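Local atomic coordinates of iron transport multicopper oxidase FET3 (Saccharomyces cerevisiae, PDB entry 1ZPU), a protein that oxidises ferrous to ferric iron with four copper ions while reducing dioxygen to water, supplying the permease FTR1 in high-affinity iron uptake. Residues Trp11-Val16 and Ser21-Thr26; Gln168-Asn173 and Val199-Trp204; Met350-Ser355 and Glu363-Asn368; Arg406-Thr409 and Gly415-Pro418; Phe482-Gln485 and Ser489-Leu492. All blocks are in the same frame, centred on the assembly; numbering follows the deposited sequence.

Contact 1: Trp11-Val16 and Ser21-Thr26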
# COMPACT_ATOMS: atom_id res chain seq x y z
N TRP A 11 14.96 -17.68 -3.55
CA TRP A 11 16.02 -16.68 -3.53
C TRP A 11 17.01 -16.93 -4.66
O TRP A 11 17.45 -18.05 -4.87
CB TRP A 11 16.77 -16.71 -2.20
CG TRP A 11 15.99 -16.17 -1.04
CD1 TRP A 11 15.34 -16.89 -0.09
CD2 TRP A 11 15.78 -14.79 -0.71
NE1 TRP A 11 14.74 -16.06 0.82
CE2 TRP A 11 14.99 -14.76 0.46
CE3 TRP A 11 16.19 -13.57 -1.29
CZ2 TRP A 11 14.59 -13.55 1.07
CZ3 TRP A 11 15.80 -12.38 -0.68
CH2 TRP A 11 15.00 -12.38 0.50
N ASP A 12 17.35 -15.87 -5.38
CA ASP A 12 18.40 -15.93 -6.39
C ASP A 12 19.08 -14.58 -6.49
O ASP A 12 18.49 -13.56 -6.16
CB ASP A 12 17.81 -16.30 -7.75
CG ASP A 12 17.73 -17.80 -7.94
OD1 ASP A 12 18.76 -18.38 -8.40
OD2 ASP A 12 16.67 -18.41 -7.62
N TYR A 13 20.33 -14.60 -6.95
CA TYR A 13 21.07 -13.37 -7.19
C TYR A 13 20.61 -12.64 -8.45
O TYR A 13 20.45 -13.26 -9.50
CB TYR A 13 22.58 -13.65 -7.24
CG TYR A 13 23.15 -13.83 -5.86
CD1 TYR A 13 23.23 -15.10 -5.26
CD2 TYR A 13 23.58 -12.74 -5.11
CE1 TYR A 13 23.73 -15.27 -3.97
CE2 TYR A 13 24.09 -12.89 -3.83
CZ TYR A 13 24.16 -14.15 -3.26
OH TYR A 13 24.66 -14.29 -1.97
N ARG A 14 20.34 -11.34 -8.32
CA ARG A 14 20.19 -10.46 -9.48
C ARG A 14 20.94 -9.17 -9.20
O ARG A 14 21.17 -8.80 -8.04
CB ARG A 14 18.73 -10.09 -9.75
CG ARG A 14 17.81 -11.17 -10.28
CD ARG A 14 18.29 -11.84 -11.54
NE ARG A 14 18.04 -13.27 -11.35
CZ ARG A 14 17.07 -13.97 -11.92
NH1 ARG A 14 16.25 -13.40 -12.80
NH2 ARG A 14 16.95 -15.26 -11.62
N ASN A 15 21.32 -8.47 -10.27
CA ASN A 15 21.84 -7.14 -10.11
C ASN A 15 20.83 -6.17 -10.68
O ASN A 15 20.93 -5.77 -11.83
CB ASN A 15 23.21 -7.00 -10.78
CG ASN A 15 23.88 -5.68 -10.45
OD1 ASN A 15 23.20 -4.69 -10.16
ND2 ASN A 15 25.21 -5.65 -10.47
N VAL A 16 19.84 -5.82 -9.86
CA VAL A 16 18.71 -5.01 -10.29
C VAL A 16 19.15 -3.58 -10.59
O VAL A 16 18.82 -2.99 -11.61
CB VAL A 16 17.67 -4.97 -9.17
CG1 VAL A 16 16.49 -4.07 -9.55
CG2 VAL A 16 17.23 -6.38 -8.82
N SER A 21 25.22 -7.29 -7.21
CA SER A 21 24.57 -8.59 -7.30
C SER A 21 24.19 -9.00 -5.89
O SER A 21 24.99 -8.94 -4.96
CB SER A 21 25.42 -9.65 -8.00
OG SER A 21 24.57 -10.48 -8.80
N ARG A 22 22.94 -9.41 -5.74
CA ARG A 22 22.29 -9.38 -4.46
C ARG A 22 21.11 -10.35 -4.55
O ARG A 22 20.46 -10.42 -5.60
CB ARG A 22 21.84 -7.94 -4.28
CG ARG A 22 21.05 -7.66 -3.07
CD ARG A 22 19.84 -6.87 -3.44
NE ARG A 22 18.67 -7.56 -2.91
CZ ARG A 22 17.78 -7.01 -2.10
NH1 ARG A 22 17.89 -5.74 -1.74
NH2 ARG A 22 16.77 -7.73 -1.67
N PRO A 23 20.84 -11.12 -3.49
CA PRO A 23 19.70 -12.03 -3.55
C PRO A 23 18.37 -11.29 -3.60
O PRO A 23 18.16 -10.35 -2.85
CB PRO A 23 19.81 -12.86 -2.26
CG PRO A 23 21.15 -12.62 -1.73
CD PRO A 23 21.56 -11.24 -2.21
N VAL A 24 17.49 -11.72 -4.49
CA VAL A 24 16.14 -11.19 -4.58
C VAL A 24 15.14 -12.34 -4.50
O VAL A 24 15.53 -13.51 -4.72
CB VAL A 24 15.95 -10.35 -5.88
CG1 VAL A 24 16.89 -9.16 -5.90
CG2 VAL A 24 16.18 -11.18 -7.12
N ILE A 25 13.88 -12.03 -4.18
CA ILE A 25 12.83 -13.07 -4.11
C ILE A 25 12.26 -13.41 -5.49
O ILE A 25 11.63 -12.58 -6.15
CB ILE A 25 11.69 -12.72 -3.13
CG1 ILE A 25 12.24 -12.13 -1.83
CG2 ILE A 25 10.89 -13.98 -2.80
CD1 ILE A 25 11.21 -11.91 -0.75
N THR A 26 12.47 -14.65 -5.91
CA THR A 26 12.05 -15.08 -7.23
C THR A 26 10.68 -15.76 -7.23
O THR A 26 10.22 -16.23 -6.21
CB THR A 26 13.10 -16.02 -7.82
OG1 THR A 26 13.41 -17.05 -6.88
CG2 THR A 26 14.36 -15.24 -8.14
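The carbonyl oxygen of D12 takes one hydrogen bond from the facing strand, V24 N donating to D12 O at 2.7 Å with an N-H...O angle of 170°, and P23 CA adds a weaker C-H...O contact to the same atom. D12 N returns the bond to V24 O, and R14 N binds R22 O at 2.9 Å, so two hydrogen-bonded pairs enclose the non-hydrogen-bonded pair Y13-P23. On the face carrying W11, Y13, P23 and I25, the six-membered ring of W11 lies under I25 CG1, which sits 3.9 Å from the ring centroid in a CH-pi contact. P23 CG makes a similar contact over the Y13 ring, its centroid 4.0 Å away, the two side chains running side by side. With CG beside the backbone N (chi1 -78°), the Y13 ring leans across to reach this proline. On the other face R14 CG packs against V24 CG2 at 3.6 Å. R22 folds back to donate from NE to P23 O, while its NH1 and NH2 reach Y143 and D114 respectively. This is an antiparallel beta hairpin, with strand 22-27 outermost in the four-stranded sheet of the first cupredoxin-like domain.

Contact 2: Gln168-Asn173 and Val199-Trp204. With NAG (2-acetamido-2-deoxy-beta-D-glucopyranose), chain G; MAN (alpha-D-mannopyranose), chain H.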
# COMPACT_ATOMS: atom_id res chain seq x y z
N GLN A 168 19.57 2.80 -1.80
CA GLN A 168 20.78 3.09 -2.56
C GLN A 168 20.51 3.72 -3.90
O GLN A 168 21.38 4.40 -4.43
CB GLN A 168 21.64 1.84 -2.69
CG GLN A 168 22.55 1.60 -1.48
CD GLN A 168 21.76 1.40 -0.18
OE1 GLN A 168 21.23 0.32 0.08
NE2 GLN A 168 21.67 2.45 0.61
N ASN A 169 19.32 3.49 -4.45
CA ASN A 169 18.93 4.01 -5.76
C ASN A 169 17.44 3.94 -6.01
O ASN A 169 16.73 3.14 -5.41
CB ASN A 169 19.62 3.21 -6.87
CG ASN A 169 20.90 3.85 -7.34
OD1 ASN A 169 20.95 5.05 -7.68
ND2 ASN A 169 21.97 3.06 -7.35
N LEU A 170 16.98 4.79 -6.93
CA LEU A 170 15.65 4.64 -7.52
C LEU A 170 15.70 3.70 -8.72
O LEU A 170 16.64 3.73 -9.51
CB LEU A 170 15.10 6.01 -7.96
CG LEU A 170 14.77 7.00 -6.83
CD1 LEU A 170 14.16 8.28 -7.35
CD2 LEU A 170 13.83 6.34 -5.82
N ILE A 171 14.67 2.86 -8.85
CA ILE A 171 14.56 1.97 -9.99
C ILE A 171 13.19 2.08 -10.69
O ILE A 171 12.22 2.56 -10.10
CB ILE A 171 14.87 0.52 -9.58
CG1 ILE A 171 13.98 0.09 -8.41
CG2 ILE A 171 16.33 0.40 -9.22
CD1 ILE A 171 13.98 -1.38 -8.19
N VAL A 172 13.16 1.71 -11.97
CA VAL A 172 11.93 1.58 -12.77
C VAL A 172 11.93 0.22 -13.44
O VAL A 172 12.96 -0.19 -13.98
CB VAL A 172 11.78 2.63 -13.94
CG1 VAL A 172 10.69 3.58 -13.66
CG2 VAL A 172 13.08 3.36 -14.28
N ASN A 173 10.78 -0.46 -13.42
CA ASN A 173 10.67 -1.81 -14.00
C ASN A 173 11.85 -2.68 -13.64
O ASN A 173 12.34 -3.42 -14.46
CB ASN A 173 10.54 -1.77 -15.51
CG ASN A 173 9.12 -1.58 -15.96
OD1 ASN A 173 8.27 -1.10 -15.19
ND2 ASN A 173 8.86 -1.94 -17.22
N VAL A 199 10.00 5.27 -0.01
CA VAL A 199 10.15 6.65 -0.42
C VAL A 199 9.13 7.15 -1.48
O VAL A 199 8.89 6.50 -2.49
CB VAL A 199 11.62 6.79 -0.87
CG1 VAL A 199 11.78 7.58 -2.15
CG2 VAL A 199 12.45 7.32 0.26
N SER A 200 8.50 8.29 -1.24
CA SER A 200 7.68 8.94 -2.28
C SER A 200 8.54 9.40 -3.46
O SER A 200 9.72 9.72 -3.29
CB SER A 200 6.99 10.18 -1.74
OG SER A 200 6.12 9.93 -0.65
N GLN A 201 7.97 9.48 -4.65
CA GLN A 201 8.75 9.94 -5.79
C GLN A 201 8.05 11.01 -6.56
O GLN A 201 6.82 10.99 -6.70
CB GLN A 201 9.05 8.79 -6.73
CG GLN A 201 9.89 7.68 -6.12
CD GLN A 201 10.40 6.73 -7.17
OE1 GLN A 201 10.60 7.13 -8.33
NE2 GLN A 201 10.60 5.48 -6.81
N TYR A 202 8.81 11.96 -7.08
CA TYR A 202 8.27 12.87 -8.08
C TYR A 202 8.52 12.23 -9.43
O TYR A 202 9.57 11.60 -9.65
CB TYR A 202 8.93 14.24 -8.04
CG TYR A 202 8.86 14.93 -6.72
CD1 TYR A 202 9.85 14.71 -5.76
CD2 TYR A 202 7.83 15.82 -6.42
CE1 TYR A 202 9.82 15.35 -4.54
CE2 TYR A 202 7.77 16.47 -5.19
CZ TYR A 202 8.78 16.23 -4.26
OH TYR A 202 8.78 16.84 -3.02
N PHE A 203 7.56 12.39 -10.33
CA PHE A 203 7.68 11.81 -11.64
C PHE A 203 7.28 12.80 -12.70
O PHE A 203 6.25 13.47 -12.57
CB PHE A 203 6.80 10.58 -11.75
CG PHE A 203 6.86 9.92 -13.09
CD1 PHE A 203 7.81 8.95 -13.35
CD2 PHE A 203 5.96 10.28 -14.10
CE1 PHE A 203 7.87 8.34 -14.59
CE2 PHE A 203 6.01 9.69 -15.34
CZ PHE A 203 6.97 8.72 -15.59
N TRP A 204 8.09 12.89 -13.77
CA TRP A 204 7.75 13.72 -14.92
C TRP A 204 8.50 13.33 -16.19
O TRP A 204 9.53 12.65 -16.13
CB TRP A 204 7.96 15.20 -14.61
CG TRP A 204 9.39 15.67 -14.51
CD1 TRP A 204 10.12 16.26 -15.49
CD2 TRP A 204 10.24 15.61 -13.35
NE1 TRP A 204 11.38 16.59 -15.02
CE2 TRP A 204 11.48 16.20 -13.71
CE3 TRP A 204 10.08 15.12 -12.04
CZ2 TRP A 204 12.54 16.31 -12.81
CZ3 TRP A 204 11.14 15.22 -11.15
CH2 TRP A 204 12.36 15.82 -11.55
C1 NAG G . 7.47 -1.95 -17.64
C2 NAG G . 7.48 -1.83 -19.17
C3 NAG G . 6.08 -1.99 -19.73
C4 NAG G . 5.35 -3.22 -19.18
C5 NAG G . 5.47 -3.25 -17.68
C6 NAG G . 4.97 -4.60 -17.21
C7 NAG G . 9.02 -0.46 -20.49
C8 NAG G . 9.34 0.90 -21.06
N2 NAG G . 8.05 -0.56 -19.58
O3 NAG G . 6.17 -2.11 -21.12
O4 NAG G . 3.95 -3.16 -19.42
O5 NAG G . 6.82 -3.15 -17.30
O6 NAG G . 4.96 -4.67 -15.80
O7 NAG G . 9.67 -1.43 -20.87
C1 MAN H . 26.56 4.95 -6.87
C2 MAN H . 25.25 5.64 -7.19
C3 MAN H . 24.45 5.94 -5.93
C4 MAN H . 24.36 4.68 -5.07
C5 MAN H . 25.74 4.14 -4.77
C6 MAN H . 25.62 2.86 -3.97
O2 MAN H . 24.47 4.80 -7.99
O3 MAN H . 23.15 6.35 -6.26
O4 MAN H . 23.70 4.98 -3.86
O5 MAN H . 26.38 3.86 -5.99
O6 MAN H . 26.91 2.31 -3.85
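The second plastocyanin-like domain is a beta sandwich, and this contact bridges its two sheets at L170, from the outermost strand 169-172, and Q201, from strand 201-205. No hydrogen bond joins the segments. L170 CD2 approaches Q201 NE2 to 3.5 Å, the two side chains running antiparallel alongside each other, and the same methyl reaches V199 CG1 at 4.4 Å. The amide of Q201 thus offers packing surface to the leucine, while its OE1 accepts a bond from Q254 NE2, which also serves I171 O. F256 of strand 250-256 packs on both L170 and V199.

Away from that interior, a classic beta bulge places Q168 and N169 opposite the single residue W142, beside a mannose of a neighbouring N-linked glycan. N169 ND2 donates to mannose O2 at 3.1 Å with an N-H...O angle of 160°, and N169 OD1 lies 2.9 Å from mannose O3, so both ends of one amide face the sugar. Were this asparagine an alanine, mannose O2 would probably lose its amide donor and the sugar would be freer to shift on the bulge. At the far end of the strand, N173 OD1 accepts from S138 N, which helps to orient the amide whose ND2 is covalently joined to C1 of N-acetylglucosamine, 1.5 Å away.

Contact 3: Met350-Ser355 and Glu363-Asn368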
# COMPACT_ATOMS: atom_id res chain seq x y z
N MET A 350 -10.28 -15.48 12.05
CA MET A 350 -10.46 -16.79 12.64
C MET A 350 -11.25 -16.73 13.96
O MET A 350 -12.00 -17.67 14.28
CB MET A 350 -9.11 -17.48 12.82
CG MET A 350 -8.66 -18.29 11.61
SD MET A 350 -8.37 -17.33 10.10
CE MET A 350 -7.42 -18.51 9.14
N THR A 351 -11.10 -15.64 14.71
CA THR A 351 -11.86 -15.51 15.96
C THR A 351 -13.30 -15.08 15.69
O THR A 351 -14.21 -15.60 16.32
CB THR A 351 -11.17 -14.67 17.09
OG1 THR A 351 -11.69 -13.33 17.11
CG2 THR A 351 -9.66 -14.65 16.95
N VAL A 352 -13.51 -14.16 14.75
CA VAL A 352 -14.88 -13.80 14.36
C VAL A 352 -15.68 -15.00 13.83
O VAL A 352 -16.88 -15.15 14.12
CB VAL A 352 -14.99 -12.54 13.41
CG1 VAL A 352 -13.64 -12.05 12.96
CG2 VAL A 352 -15.92 -12.80 12.22
N LEU A 353 -15.01 -15.88 13.10
CA LEU A 353 -15.66 -17.07 12.55
C LEU A 353 -15.88 -18.19 13.56
O LEU A 353 -16.44 -19.23 13.21
CB LEU A 353 -14.90 -17.59 11.33
CG LEU A 353 -15.01 -16.68 10.11
CD1 LEU A 353 -14.13 -17.19 8.98
CD2 LEU A 353 -16.45 -16.51 9.65
N SER A 354 -15.46 -17.99 14.81
CA SER A 354 -15.68 -19.02 15.84
C SER A 354 -16.08 -18.48 17.21
O SER A 354 -16.04 -19.20 18.20
CB SER A 354 -14.45 -19.94 15.96
OG SER A 354 -13.29 -19.19 16.23
N SER A 355 -16.46 -17.21 17.25
CA SER A 355 -16.92 -16.55 18.47
C SER A 355 -18.44 -16.54 18.57
O SER A 355 -18.99 -16.16 19.61
CB SER A 355 -16.40 -15.11 18.53
OG SER A 355 -16.82 -14.37 17.39
N GLU A 363 -13.85 -6.48 23.02
CA GLU A 363 -12.90 -6.98 24.00
C GLU A 363 -12.18 -8.25 23.55
O GLU A 363 -10.99 -8.42 23.84
CB GLU A 363 -13.62 -7.24 25.33
CG GLU A 363 -12.69 -7.42 26.50
CD GLU A 363 -13.42 -7.76 27.77
OE1 GLU A 363 -14.11 -8.81 27.83
OE2 GLU A 363 -13.30 -6.97 28.74
N ILE A 364 -12.89 -9.12 22.83
CA ILE A 364 -12.38 -10.45 22.48
C ILE A 364 -11.30 -10.43 21.42
O ILE A 364 -10.60 -11.43 21.22
CB ILE A 364 -13.49 -11.42 22.01
CG1 ILE A 364 -14.11 -10.96 20.70
CG2 ILE A 364 -14.54 -11.60 23.10
CD1 ILE A 364 -14.47 -12.08 19.76
N TYR A 365 -11.16 -9.30 20.73
CA TYR A 365 -10.17 -9.20 19.67
C TYR A 365 -8.82 -8.70 20.19
O TYR A 365 -7.85 -8.65 19.43
CB TYR A 365 -10.67 -8.31 18.54
CG TYR A 365 -11.92 -8.81 17.88
CD1 TYR A 365 -13.16 -8.33 18.27
CD2 TYR A 365 -11.87 -9.77 16.86
CE1 TYR A 365 -14.32 -8.77 17.67
CE2 TYR A 365 -13.03 -10.21 16.25
CZ TYR A 365 -14.25 -9.71 16.67
OH TYR A 365 -15.41 -10.14 16.08
N GLY A 366 -8.76 -8.34 21.47
CA GLY A 366 -7.52 -7.93 22.11
C GLY A 366 -7.42 -6.45 22.38
O GLY A 366 -8.11 -5.64 21.76
N SER A 367 -6.54 -6.10 23.32
CA SER A 367 -6.32 -4.72 23.73
C SER A 367 -5.15 -4.07 22.98
O SER A 367 -5.10 -2.85 22.84
CB SER A 367 -6.04 -4.67 25.23
OG SER A 367 -5.02 -5.58 25.56
N ASN A 368 -4.21 -4.90 22.50
CA ASN A 368 -2.98 -4.40 21.90
C ASN A 368 -2.98 -4.61 20.39
O ASN A 368 -1.94 -4.70 19.72
CB ASN A 368 -1.77 -5.06 22.54
CG ASN A 368 -0.64 -4.08 22.76
OD1 ASN A 368 0.01 -4.12 23.79
ND2 ASN A 368 -0.42 -3.18 21.81
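Residues 350-352 of helix 348-352 lie beside the 3-10 turn 363-365, the two approaching to 7.5 Å between T351 CA and Y365 CA, with no hydrogen bond from one segment to the other. Side chains close the gap. The Y365 ring turns the CD2-CE2 side of its rim toward the helix: T351 OG1 comes obliquely to within 3.5 Å of Y365 CE2, and V352 CG1 meets the same ring at its edge, 3.8 Å from CE2. Further out, V352 CB rests 3.6 Å from Y365 OH. That hydroxyl is satisfied by A359 O, a bond that ties the tip of the ring to the intervening loop and should restrain its position. T351 OG1 has a weak partner of its own in T348 O.

I364 supplies the second point of touch. With chi1 at 66°, its CG1 is flanked by both main-chain branches, and the chain carries CD1 over to S355 CB at 3.8 Å. Meanwhile I364 CG1 sits over a face of the adjacent Y365 ring, so the two neighbours present one joint surface to 350-355. Within that segment S354 N donates to T351 O at 3.1 Å. Around this packing, helix 481-486 meets V352 through I484 and Y365 through P481, while T371 and I373 of strand 371-374 also lie against the tyrosine.

Contact 4: Arg406-Thr409 and Gly415-Pro418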
# COMPACT_ATOMS: atom_id res chain seq x y z
N ARG A 406 -7.42 17.17 3.86
CA ARG A 406 -6.02 16.82 4.00
C ARG A 406 -5.21 18.11 4.12
O ARG A 406 -4.82 18.71 3.12
CB ARG A 406 -5.54 16.01 2.80
CG ARG A 406 -4.09 15.61 2.94
CD ARG A 406 -3.34 15.93 1.69
NE ARG A 406 -2.98 14.69 1.04
CZ ARG A 406 -2.95 14.50 -0.27
NH1 ARG A 406 -3.29 15.49 -1.10
NH2 ARG A 406 -2.59 13.30 -0.75
N ASP A 407 -4.95 18.51 5.36
CA ASP A 407 -4.40 19.83 5.65
C ASP A 407 -2.97 20.03 5.10
O ASP A 407 -2.31 19.05 4.71
CB ASP A 407 -4.48 20.09 7.17
CG ASP A 407 -4.61 21.57 7.52
OD1 ASP A 407 -4.54 22.44 6.63
OD2 ASP A 407 -4.77 21.87 8.73
N ARG A 408 -2.52 21.28 5.05
CA ARG A 408 -1.21 21.68 4.52
C ARG A 408 -0.05 21.19 5.37
O ARG A 408 -0.26 20.71 6.49
CB ARG A 408 -1.13 23.21 4.43
CG ARG A 408 -1.02 23.92 5.79
CD ARG A 408 -0.95 25.42 5.64
NE ARG A 408 -0.89 26.14 6.92
CZ ARG A 408 0.23 26.41 7.59
NH1 ARG A 408 1.41 26.02 7.13
NH2 ARG A 408 0.18 27.08 8.73
N THR A 409 1.17 21.31 4.85
CA THR A 409 2.36 20.99 5.63
C THR A 409 2.56 22.01 6.74
O THR A 409 2.43 23.21 6.52
CB THR A 409 3.62 20.86 4.75
OG1 THR A 409 3.57 19.61 4.04
CG2 THR A 409 4.90 20.90 5.59
N GLY A 415 9.48 26.35 12.47
CA GLY A 415 9.06 26.51 13.86
C GLY A 415 7.61 26.16 14.14
O GLY A 415 7.12 26.40 15.24
N GLU A 416 6.93 25.57 13.16
CA GLU A 416 5.52 25.25 13.31
C GLU A 416 5.31 23.94 14.06
O GLU A 416 6.12 23.01 13.94
CB GLU A 416 4.83 25.19 11.95
CG GLU A 416 4.93 26.47 11.17
CD GLU A 416 4.27 26.37 9.82
OE1 GLU A 416 3.36 27.19 9.57
OE2 GLU A 416 4.64 25.48 9.02
N VAL A 417 4.23 23.89 14.82
CA VAL A 417 3.84 22.72 15.61
C VAL A 417 2.74 21.92 14.90
O VAL A 417 2.14 22.42 13.93
CB VAL A 417 3.36 23.11 17.05
CG1 VAL A 417 4.55 23.37 17.97
CG2 VAL A 417 2.41 24.31 17.01
N PRO A 418 2.47 20.69 15.36
CA PRO A 418 1.37 19.87 14.83
C PRO A 418 -0.02 20.47 15.06
O PRO A 418 -0.27 21.04 16.11
CB PRO A 418 1.50 18.56 15.63
CG PRO A 418 2.92 18.54 16.10
CD PRO A 418 3.24 19.96 16.39
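In the long loop joining strand 401-406 to strand 434-436 of the third plastocyanin-like domain, a surface salt bridge links R408 to E416. A single carboxylate oxygen takes both donors: R408 NH2 to E416 OE1 is 3.3 Å with an N-H...O angle of 153°, and R408 NH1 adds a weak bond to the same atom. OE1 lies at the edge of the guanidinium, in its plane, yet R408 NH2 meets this oxygen on the syn side but 35° out of the carboxylate plane. The two flat groups are inclined by 37° and do not form a paired, two-oxygen bridge. An extended chain from CG to NE lets R408 reach across, while its backbone N binds D407 OD1 at 2.8 Å. E416 OE2 is engaged separately by D411 N. Replacing this glutamate by an alanine removes both oxygens, which would probably leave R408 without its countercharge, D411 N without this acceptor and this part of the loop freer to move. Because the bridge is long and near solvent, its electrostatic contribution is probably modest; the same carboxylate couples two parts of the loop, by charge through OE1 and by a main-chain N-H through OE2.

Contact 5: Phe482-Gln485 and Ser489-Leu492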
# COMPACT_ATOMS: atom_id res chain seq x y z
N PHE A 482 -21.15 -9.99 12.12
CA PHE A 482 -22.32 -10.83 11.88
C PHE A 482 -22.58 -11.01 10.39
O PHE A 482 -22.96 -12.09 9.95
CB PHE A 482 -23.57 -10.31 12.60
CG PHE A 482 -23.45 -10.31 14.11
CD1 PHE A 482 -23.86 -9.20 14.84
CD2 PHE A 482 -22.91 -11.40 14.79
CE1 PHE A 482 -23.75 -9.19 16.24
CE2 PHE A 482 -22.80 -11.39 16.17
CZ PHE A 482 -23.22 -10.28 16.90
N GLY A 483 -22.35 -9.95 9.61
CA GLY A 483 -22.40 -10.03 8.15
C GLY A 483 -21.38 -11.03 7.61
O GLY A 483 -21.68 -11.76 6.67
N ILE A 484 -20.20 -11.04 8.21
CA ILE A 484 -19.14 -11.99 7.86
C ILE A 484 -19.59 -13.42 8.12
O ILE A 484 -19.47 -14.27 7.25
CB ILE A 484 -17.81 -11.70 8.62
CG1 ILE A 484 -17.19 -10.38 8.17
CG2 ILE A 484 -16.80 -12.82 8.43
CD1 ILE A 484 -16.25 -9.81 9.18
N GLN A 485 -20.14 -13.67 9.31
CA GLN A 485 -20.56 -15.01 9.70
C GLN A 485 -21.69 -15.52 8.82
O GLN A 485 -21.74 -16.71 8.49
CB GLN A 485 -21.02 -15.04 11.16
CG GLN A 485 -19.93 -14.96 12.20
CD GLN A 485 -20.49 -14.70 13.60
OE1 GLN A 485 -21.60 -14.18 13.76
NE2 GLN A 485 -19.72 -15.05 14.62
N SER A 489 -19.86 -17.71 1.45
CA SER A 489 -18.60 -17.46 0.72
C SER A 489 -17.42 -17.09 1.63
O SER A 489 -16.26 -17.10 1.20
CB SER A 489 -18.81 -16.34 -0.31
OG SER A 489 -19.23 -15.13 0.31
N GLN A 490 -17.73 -16.76 2.87
CA GLN A 490 -16.76 -16.22 3.80
C GLN A 490 -16.10 -17.31 4.64
O GLN A 490 -15.02 -17.10 5.21
CB GLN A 490 -17.46 -15.20 4.69
CG GLN A 490 -16.57 -14.15 5.24
CD GLN A 490 -16.06 -13.20 4.20
OE1 GLN A 490 -14.92 -13.33 3.74
NE2 GLN A 490 -16.88 -12.23 3.81
N GLN A 491 -16.74 -18.48 4.71
CA GLN A 491 -16.22 -19.61 5.51
C GLN A 491 -14.86 -20.07 5.00
O GLN A 491 -14.61 -20.09 3.80
CB GLN A 491 -17.22 -20.78 5.55
CG GLN A 491 -18.63 -20.46 6.12
CD GLN A 491 -18.58 -19.74 7.48
OE1 GLN A 491 -18.31 -20.35 8.51
NE2 GLN A 491 -18.86 -18.43 7.46
N LEU A 492 -13.97 -20.42 5.92
CA LEU A 492 -12.60 -20.81 5.58
C LEU A 492 -12.54 -22.16 4.88
O LEU A 492 -13.20 -23.11 5.29
CB LEU A 492 -11.69 -20.82 6.82
CG LEU A 492 -11.60 -19.52 7.62
CD1 LEU A 492 -11.08 -19.76 9.02
CD2 LEU A 492 -10.77 -18.46 6.90
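I484 and Q490 make the closest approach, with I484 CG2 3.5 Å from Q490 CG where the two side chains cross obliquely, and I484 O 3.4 Å from Q490 CB. In Q490 the CG is anti to the backbone N (chi1 -154°), which sets CB and CG against I484 CG2 and I484 O and turns the amide away toward other partners. Beside this pair Q491 bends back at chi2, bringing NE2 to 3.5 Å from Q485 O; the same nitrogen has a weak bond to A487 O. No hydrogen bond crosses between the segments, so van der Waals packing carries the contact.

The next shell fixes the pieces. I484 also packs on L349 and V352 of helix 348-352 and on P456. Q485, whose CB points away from 489-492, reaches in the other direction and donates from NE2 to G356 O. On the facing segment, Q490 OE1 accepts a weak bond from A70 N, and S489 OG is bonded to G68 O, so the segment is linked, in part weakly, to the loop between strands 60-62 and 88-94. In this arrangement the loop that follows helix 481-486 packs back on that helix and leads to helix 494-502, meeting on its way G68 and A70 of the first plastocyanin-like domain.

Overall arrangement
Contacts 1 to 4 fall in the three plastocyanin-like domains, and contact 5 lies beside contact 3. Contacts 1 and 2 touch across the first and second domains, where V16 CG1 lies 3.9 Å from I171 CD1. Contacts 3 and 5, with centres 14 Å apart, are joined by a probable hydrogen bond from Q485 NE2 to V352 O, 2.9 Å, and by L353 packing on L492; contact 2 lies across the chain's centre from both. None touches copper. Between side chains, V199 of contact 2 is about 9 Å and T409 of contact 4 about 11 Å from type 1 ligands H468 and H392, while I25 of contact 1 is about 10 Å from H105, a type 3 ligand.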